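Local atomic coordinates of glycoside hydrolase family 81 (Clostridium thermocellum, PDB entry 6FOP), a protein that hydrolyses beta-1,3-glucans such as laminarin, probably cutting within the chain and inverting the anomeric configuration, as part of the cellulosome. Residues Pro265-Asn270 and Asp471-His476; Thr298-His303 and Leu523-Val528. One frame throughout, in Å; residues are numbered along the deposited sequence.

Along the chain, the short helix 265-268 comes first and is followed by strand 295-301. Well over 150 residues later come the turn 471-476 and then helix 514-534. Interaction 1 joins the first of these elements to the third and interaction 2 the second to the fourth, so the two long loops they close cross rather than nest. Both set elements from the sheet-rich part of the chain against a turn and a helix within the family 81 C-terminal region. They also touch directly: H266 O lies 2.8 Å from Y300 OH, a probable hydrogen bond, and G475 CA packs on T526 CG2. The turn thus rests on the same helix that strand 295-301 crosses.

Interaction 1: Pro265-Asn270 and Asp471-His476; sequences PHQWRN and DPYEGH
H266 and Q267 of the short helix 265-268 lie against a tight turn, 471-476, that carries an Asx turn and a G1 beta bulge, and they meet it at Y473, E474 and G475. The contact seats the helix that follows strand 260-263 on the connection between strands 470-471 and 476-477, beside helix 514-534. D471 shapes the turn: its OD1 accepts from Y473 N, nearly along the C-O axis, and from E474 N, which lies 67° out of the carboxylate plane. G475 and H476 both face D471 to form the bulge. Chi1 of H266 (77°) sets CG between the backbone N and the carbonyl carbon. In the ring beyond, CE1 meets two carbonyls of the turn, E474 O at 3.1 Å and Y473 O at 3.2 Å, the latter at the ring edge and in its plane. H266 ND1 is hydrogen-bonded to Y534 OH. A water sits 2.8 Å from H266 NE2, accepts from Q267 NE2 and donates to P472 O, bridging helix and turn. The extended Q267 side chain crosses Y473 at about a right angle, its amide plane perpendicular to the ring. Q267 NE2 lies over the ring centre, 3.4 Å above the plane, while Q267 OE1 comes to 3.5 Å from Y473 CE1. Q267 OE1 also accepts from Y264 N, and Y473 OH is hydrogen-bonded to A262 O. G475 CA approaches H266 NE2 to 3.7 Å. E474 makes salt bridges with K129 and R285, and its OE1 accepts H476 NE2 at 2.7 Å, on the anti side of the carboxylate and 33° out of its plane.

Interaction 2: Thr298-His303 and Leu523-Val528; sequences TVYRYH and LYTTEV
Strand 295-301, an outer strand of a three-stranded antiparallel sheet, packs across helix 514-534 through Y300 and, just past the strand end, Y302 on one side and T525 on the other. The short segments run nearly perpendicular, at 96°, with their axes 9.2 Å apart. T525 points at the strand and projects between the two tyrosines. In the conformer described here, one of two, its CG2, anti to the backbone N, meets Y300 CB at 3.7 Å, and its OG1 comes to 3.5 Å from Y302 CD1. That hydroxyl is hydrogen-bonded to I521 O, one turn earlier in the helix; what it meets on Y302 is a ring carbon. Y300 runs past T525 in the opposite direction and brings its ring edge to T526, with Y300 CE2 4.0 Å from T526 OG1. T526 OG1 is likewise tied back to its own helix, at Y522 O, while the phenol end of Y300 reaches H266 of interaction 1. Y302 crosses T525 at about a right angle and reaches on to Y524, whose CD2 lies at the edge of the Y302 ring, 4.2 Å from CE1. The phenol ends are held apart from this contact, Y302 OH by P671 O and Y524 OH by A584 O. The helix belongs to the C-terminal domain, whose six-hairpin clan is characterised by an (alpha/alpha)6 barrel, and the contact is sheet-on-helix packing, consistent with a sheet set against a helix of such a barrel.

Interaction 1: Pro265-Asn270 and Asp471-His476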
loop_
_atom_site.group_PDB
_atom_site.type_symbol
_atom_site.label_atom_id
_atom_site.label_comp_id
_atom_site.label_asym_id
_atom_site.label_seq_id
_atom_site.Cartn_x
_atom_site.Cartn_y
_atom_site.Cartn_z
ATOM N N PRO A 265 8.469 -12.079 -1.231
ATOM C CA PRO A 265 7.932 -13.093 -0.313
ATOM C C PRO A 265 6.414 -13.089 -0.123
ATOM O O PRO A 265 5.812 -14.168 -0.059
ATOM C CB PRO A 265 8.647 -12.764 0.993
ATOM C CG PRO A 265 9.973 -12.246 0.536
ATOM C CD PRO A 265 9.645 -11.414 -0.667
ATOM N N HIS A 266 5.784 -11.918 -0.035
ATOM C CA HIS A 266 4.321 -11.950 0.131
ATOM C C HIS A 266 3.590 -12.567 -1.059
ATOM O O HIS A 266 2.403 -12.916 -0.943
ATOM C CB HIS A 266 3.751 -10.567 0.462
ATOM C CG HIS A 266 3.665 -9.664 -0.717
ATOM N ND1 HIS A 266 4.759 -8.973 -1.180
ATOM C CD2 HIS A 266 2.637 -9.350 -1.541
ATOM C CE1 HIS A 266 4.418 -8.298 -2.255
ATOM N NE2 HIS A 266 3.132 -8.498 -2.488
ATOM N N GLN A 267 4.264 -12.666 -2.213
ATOM C CA GLN A 267 3.709 -13.303 -3.407
ATOM C C GLN A 267 4.060 -14.781 -3.479
ATOM O O GLN A 267 3.216 -15.594 -3.846
ATOM C CB GLN A 267 4.217 -12.622 -4.673
ATOM C CG GLN A 267 3.750 -11.172 -4.794
ATOM C CD GLN A 267 4.506 -10.358 -5.810
ATOM O OE1 GLN A 267 5.694 -10.546 -5.981
ATOM N NE2 GLN A 267 3.833 -9.451 -6.470
ATOM N N TRP A 268 5.323 -15.141 -3.206
ATOM C CA TRP A 268 5.707 -16.555 -3.372
ATOM C C TRP A 268 5.419 -17.440 -2.181
ATOM O O TRP A 268 5.289 -18.659 -2.339
ATOM C CB TRP A 268 7.180 -16.711 -3.814
ATOM C CG TRP A 268 8.287 -16.200 -2.918
ATOM C CD1 TRP A 268 9.064 -15.108 -3.155
ATOM C CD2 TRP A 268 8.767 -16.763 -1.685
ATOM N NE1 TRP A 268 10.002 -14.969 -2.174
ATOM C CE2 TRP A 268 9.839 -15.975 -1.257
ATOM C CE3 TRP A 268 8.434 -17.898 -0.938
ATOM C CZ2 TRP A 268 10.536 -16.232 -0.057
ATOM C CZ3 TRP A 268 9.135 -18.155 0.264
ATOM C CH2 TRP A 268 10.167 -17.323 0.675
ATOM N N ARG A 269 5.303 -16.855 -0.988
ATOM C CA ARG A 269 5.181 -17.700 0.214
ATOM C C ARG A 269 3.880 -18.507 0.178
ATOM O O ARG A 269 2.792 -17.949 0.009
ATOM C CB ARG A 269 5.256 -16.877 1.478
ATOM C CG ARG A 269 5.443 -17.737 2.732
ATOM C CD ARG A 269 5.187 -16.940 3.985
ATOM N NE ARG A 269 6.024 -15.757 4.071
ATOM C CZ ARG A 269 7.329 -15.769 4.373
ATOM N NH1 ARG A 269 7.986 -16.918 4.558
ATOM N NH2 ARG A 269 7.975 -14.631 4.440
ATOM N N ASN A 270 4.023 -19.824 0.323
ATOM C CA ASN A 270 2.893 -20.755 0.365
ATOM C C ASN A 270 2.017 -20.691 -0.861
ATOM O O ASN A 270 0.835 -21.016 -0.808
ATOM C CB ASN A 270 2.089 -20.548 1.653
ATOM C CG ASN A 270 2.887 -20.890 2.904
ATOM O OD1 ASN A 270 2.841 -20.174 3.909
ATOM N ND2 ASN A 270 3.621 -21.980 2.845
ATOM N N ASP A 471 0.290 0.067 -4.074
ATOM C CA ASP A 471 1.277 -0.468 -5.050
ATOM C C ASP A 471 0.915 -1.955 -5.221
ATOM O O ASP A 471 1.115 -2.764 -4.309
ATOM C CB ASP A 471 2.669 -0.313 -4.479
ATOM C CG ASP A 471 3.779 -0.836 -5.391
ATOM O OD1 ASP A 471 3.528 -1.832 -6.107
ATOM O OD2 ASP A 471 4.909 -0.289 -5.270
ATOM N N PRO A 472 0.362 -2.320 -6.379
ATOM C CA PRO A 472 -0.096 -3.706 -6.546
ATOM C C PRO A 472 0.977 -4.778 -6.412
ATOM O O PRO A 472 0.667 -5.936 -6.092
ATOM C CB PRO A 472 -0.719 -3.719 -7.943
ATOM C CG PRO A 472 -0.961 -2.306 -8.281
ATOM C CD PRO A 472 0.038 -1.488 -7.556
ATOM N N TYR A 473 2.221 -4.418 -6.712
ATOM C CA TYR A 473 3.287 -5.409 -6.739
ATOM C C TYR A 473 3.998 -5.534 -5.391
ATOM O O TYR A 473 4.279 -6.645 -4.938
ATOM C CB TYR A 473 4.260 -5.233 -7.927
ATOM C CG TYR A 473 4.837 -6.530 -8.441
ATOM C CD1 TYR A 473 6.036 -7.031 -7.930
ATOM C CD2 TYR A 473 4.220 -7.210 -9.471
ATOM C CE1 TYR A 473 6.563 -8.205 -8.404
ATOM C CE2 TYR A 473 4.760 -8.397 -9.952
ATOM C CZ TYR A 473 5.961 -8.871 -9.446
ATOM O OH TYR A 473 6.503 -10.058 -9.926
ATOM N N GLU A 474 4.288 -4.408 -4.753
ATOM C CA GLU A 474 4.795 -4.492 -3.380
ATOM C C GLU A 474 3.706 -4.961 -2.413
ATOM O O GLU A 474 4.037 -5.386 -1.310
ATOM C CB GLU A 474 5.392 -3.171 -2.889
ATOM C CG GLU A 474 6.693 -2.809 -3.581
ATOM C CD GLU A 474 7.724 -2.115 -2.731
ATOM O OE1 GLU A 474 7.652 -2.102 -1.457
ATOM O OE2 GLU A 474 8.699 -1.612 -3.353
ATOM N N GLY A 475 2.438 -4.827 -2.807
ATOM C CA GLY A 475 1.321 -5.257 -1.977
ATOM C C GLY A 475 0.974 -4.368 -0.812
ATOM O O GLY A 475 0.294 -4.821 0.106
ATOM N N HIS A 476 1.444 -3.124 -0.825
ATOM C CA HIS A 476 1.132 -2.195 0.233
ATOM C C HIS A 476 1.034 -0.801 -0.349
ATOM O O HIS A 476 1.374 -0.593 -1.534
ATOM C CB HIS A 476 2.183 -2.236 1.359
ATOM C CG HIS A 476 3.526 -1.761 0.919
ATOM N ND1 HIS A 476 3.854 -0.420 0.848
ATOM C CD2 HIS A 476 4.586 -2.443 0.424
ATOM C CE1 HIS A 476 5.060 -0.304 0.311
ATOM N NE2 HIS A 476 5.532 -1.514 0.080
HETATM O O HOH W 1 1.414 -8.304 -4.727
#

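Interaction 2: Thr298-His303 and Leu523-Val528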
loop_
_atom_site.group_PDB
_atom_site.type_symbol
_atom_site.label_atom_id
_atom_site.label_comp_id
_atom_site.label_asym_id
_atom_site.label_seq_id
_atom_site.Cartn_x
_atom_site.Cartn_y
_atom_site.Cartn_z
ATOM N N THR A 298 -1.637 -14.959 -7.216
ATOM C CA THR A 298 -1.574 -15.220 -5.778
ATOM C C THR A 298 -3.011 -15.451 -5.336
ATOM O O THR A 298 -3.960 -14.857 -5.902
ATOM C CB THR A 298 -0.974 -14.037 -4.995
ATOM O OG1 THR A 298 -1.775 -12.864 -5.196
ATOM C CG2 THR A 298 0.453 -13.769 -5.398
ATOM N N VAL A 299 -3.165 -16.262 -4.291
ATOM C CA VAL A 299 -4.495 -16.510 -3.699
ATOM C C VAL A 299 -4.320 -16.441 -2.185
ATOM O O VAL A 299 -3.525 -17.179 -1.610
ATOM C CB VAL A 299 -5.096 -17.877 -4.102
ATOM C CG1 VAL A 299 -6.495 -18.013 -3.510
ATOM C CG2 VAL A 299 -5.185 -17.992 -5.630
ATOM N N TYR A 300 -5.058 -15.522 -1.563
ATOM C CA TYR A 300 -5.058 -15.377 -0.121
ATOM C C TYR A 300 -6.411 -15.751 0.440
ATOM O O TYR A 300 -7.422 -15.520 -0.173
ATOM C CB TYR A 300 -4.753 -13.928 0.232
ATOM C CG TYR A 300 -3.451 -13.374 -0.337
ATOM C CD1 TYR A 300 -2.251 -14.057 -0.218
ATOM C CD2 TYR A 300 -3.418 -12.113 -0.912
ATOM C CE1 TYR A 300 -1.058 -13.526 -0.737
ATOM C CE2 TYR A 300 -2.249 -11.574 -1.418
ATOM C CZ TYR A 300 -1.070 -12.270 -1.309
ATOM O OH TYR A 300 0.072 -11.707 -1.825
ATOM N N ARG A 301 -6.424 -16.235 1.666
ATOM C CA ARG A 301 -7.675 -16.413 2.403
ATOM C C ARG A 301 -8.044 -15.083 3.076
ATOM O O ARG A 301 -7.240 -14.458 3.764
ATOM C CB ARG A 301 -7.536 -17.526 3.427
ATOM C CG ARG A 301 -7.402 -18.889 2.794
ATOM C CD ARG A 301 -7.691 -20.025 3.765
ATOM N NE ARG A 301 -7.187 -21.304 3.268
ATOM C CZ ARG A 301 -7.781 -22.049 2.338
ATOM N NH1 ARG A 301 -8.923 -21.659 1.769
ATOM N NH2 ARG A 301 -7.220 -23.200 1.962
ATOM N N TYR A 302 -9.293 -14.693 2.857
ATOM C CA TYR A 302 -9.904 -13.554 3.511
ATOM C C TYR A 302 -10.620 -14.079 4.751
ATOM O O TYR A 302 -11.298 -15.100 4.683
ATOM C CB TYR A 302 -10.903 -12.935 2.555
ATOM C CG TYR A 302 -11.803 -11.859 3.132
ATOM C CD1 TYR A 302 -11.297 -10.623 3.537
ATOM C CD2 TYR A 302 -13.172 -12.062 3.204
ATOM C CE1 TYR A 302 -12.116 -9.627 4.012
ATOM C CE2 TYR A 302 -14.013 -11.067 3.675
ATOM C CZ TYR A 302 -13.485 -9.849 4.073
ATOM O OH TYR A 302 -14.317 -8.859 4.531
ATOM N N HIS A 303 -10.457 -13.401 5.883
ATOM C CA HIS A 303 -10.991 -13.872 7.159
ATOM C C HIS A 303 -12.156 -13.061 7.682
ATOM O O HIS A 303 -12.536 -13.218 8.860
ATOM C CB HIS A 303 -9.881 -13.918 8.203
ATOM C CG HIS A 303 -8.800 -14.873 7.837
ATOM N ND1 HIS A 303 -8.866 -16.210 8.140
ATOM C CD2 HIS A 303 -7.654 -14.703 7.136
ATOM C CE1 HIS A 303 -7.801 -16.823 7.648
ATOM N NE2 HIS A 303 -7.049 -15.927 7.047
ATOM N N LEU A 523 -7.681 -4.789 -1.634
ATOM C CA LEU A 523 -6.719 -3.908 -0.954
ATOM C C LEU A 523 -6.399 -4.361 0.450
ATOM O O LEU A 523 -5.236 -4.423 0.852
ATOM C CB LEU A 523 -7.223 -2.466 -0.968
ATOM C CG LEU A 523 -7.420 -1.843 -2.353
ATOM C CD1 LEU A 523 -8.236 -0.556 -2.261
ATOM C CD2 LEU A 523 -6.063 -1.559 -3.007
ATOM N N TYR A 524 -7.449 -4.611 1.220
ATOM C CA TYR A 524 -7.312 -5.004 2.608
ATOM C C TYR A 524 -6.518 -6.287 2.763
ATOM O O TYR A 524 -5.546 -6.358 3.527
ATOM C CB TYR A 524 -8.720 -5.176 3.209
ATOM C CG TYR A 524 -8.744 -5.711 4.624
ATOM C CD1 TYR A 524 -8.590 -4.877 5.726
ATOM C CD2 TYR A 524 -8.888 -7.066 4.858
ATOM C CE1 TYR A 524 -8.596 -5.399 7.019
ATOM C CE2 TYR A 524 -8.919 -7.579 6.146
ATOM C CZ TYR A 524 -8.765 -6.746 7.221
ATOM O OH TYR A 524 -8.787 -7.274 8.482
ATOM N N THR A 525 -6.931 -7.326 2.049
ATOM C CA THR A 525 -6.304 -8.625 2.188
ATOM C C THR A 525 -4.835 -8.570 1.783
ATOM O O THR A 525 -3.962 -9.115 2.454
ATOM C CB THR A 525 -7.094 -9.660 1.373
ATOM O OG1 THR A 525 -8.487 -9.648 1.788
ATOM C CG2 THR A 525 -6.543 -11.043 1.578
ATOM N N THR A 526 -4.569 -7.877 0.670
ATOM C CA THR A 526 -3.195 -7.825 0.182
ATOM C C THR A 526 -2.313 -6.989 1.131
ATOM O O THR A 526 -1.220 -7.430 1.499
ATOM C CB THR A 526 -3.145 -7.269 -1.228
ATOM O OG1 THR A 526 -3.990 -8.033 -2.095
ATOM C CG2 THR A 526 -1.707 -7.343 -1.753
ATOM N N GLU A 527 -2.774 -5.798 1.555
ATOM C CA GLU A 527 -1.972 -5.010 2.474
ATOM C C GLU A 527 -1.662 -5.754 3.756
ATOM O O GLU A 527 -0.530 -5.707 4.255
ATOM C CB GLU A 527 -2.592 -3.628 2.720
ATOM C CG GLU A 527 -1.617 -2.665 3.386
ATOM C CD GLU A 527 -1.345 -1.359 2.647
ATOM O OE1 GLU A 527 -2.119 -0.990 1.724
ATOM O OE2 GLU A 527 -0.313 -0.719 2.973
ATOM N N VAL A 528 -2.641 -6.485 4.273
ATOM C CA VAL A 528 -2.408 -7.263 5.484
ATOM C C VAL A 528 -1.279 -8.290 5.238
ATOM O O VAL A 528 -0.392 -8.471 6.080
ATOM C CB VAL A 528 -3.700 -7.956 5.949
ATOM C CG1 VAL A 528 -3.396 -9.036 6.984
ATOM C CG2 VAL A 528 -4.663 -6.913 6.552
#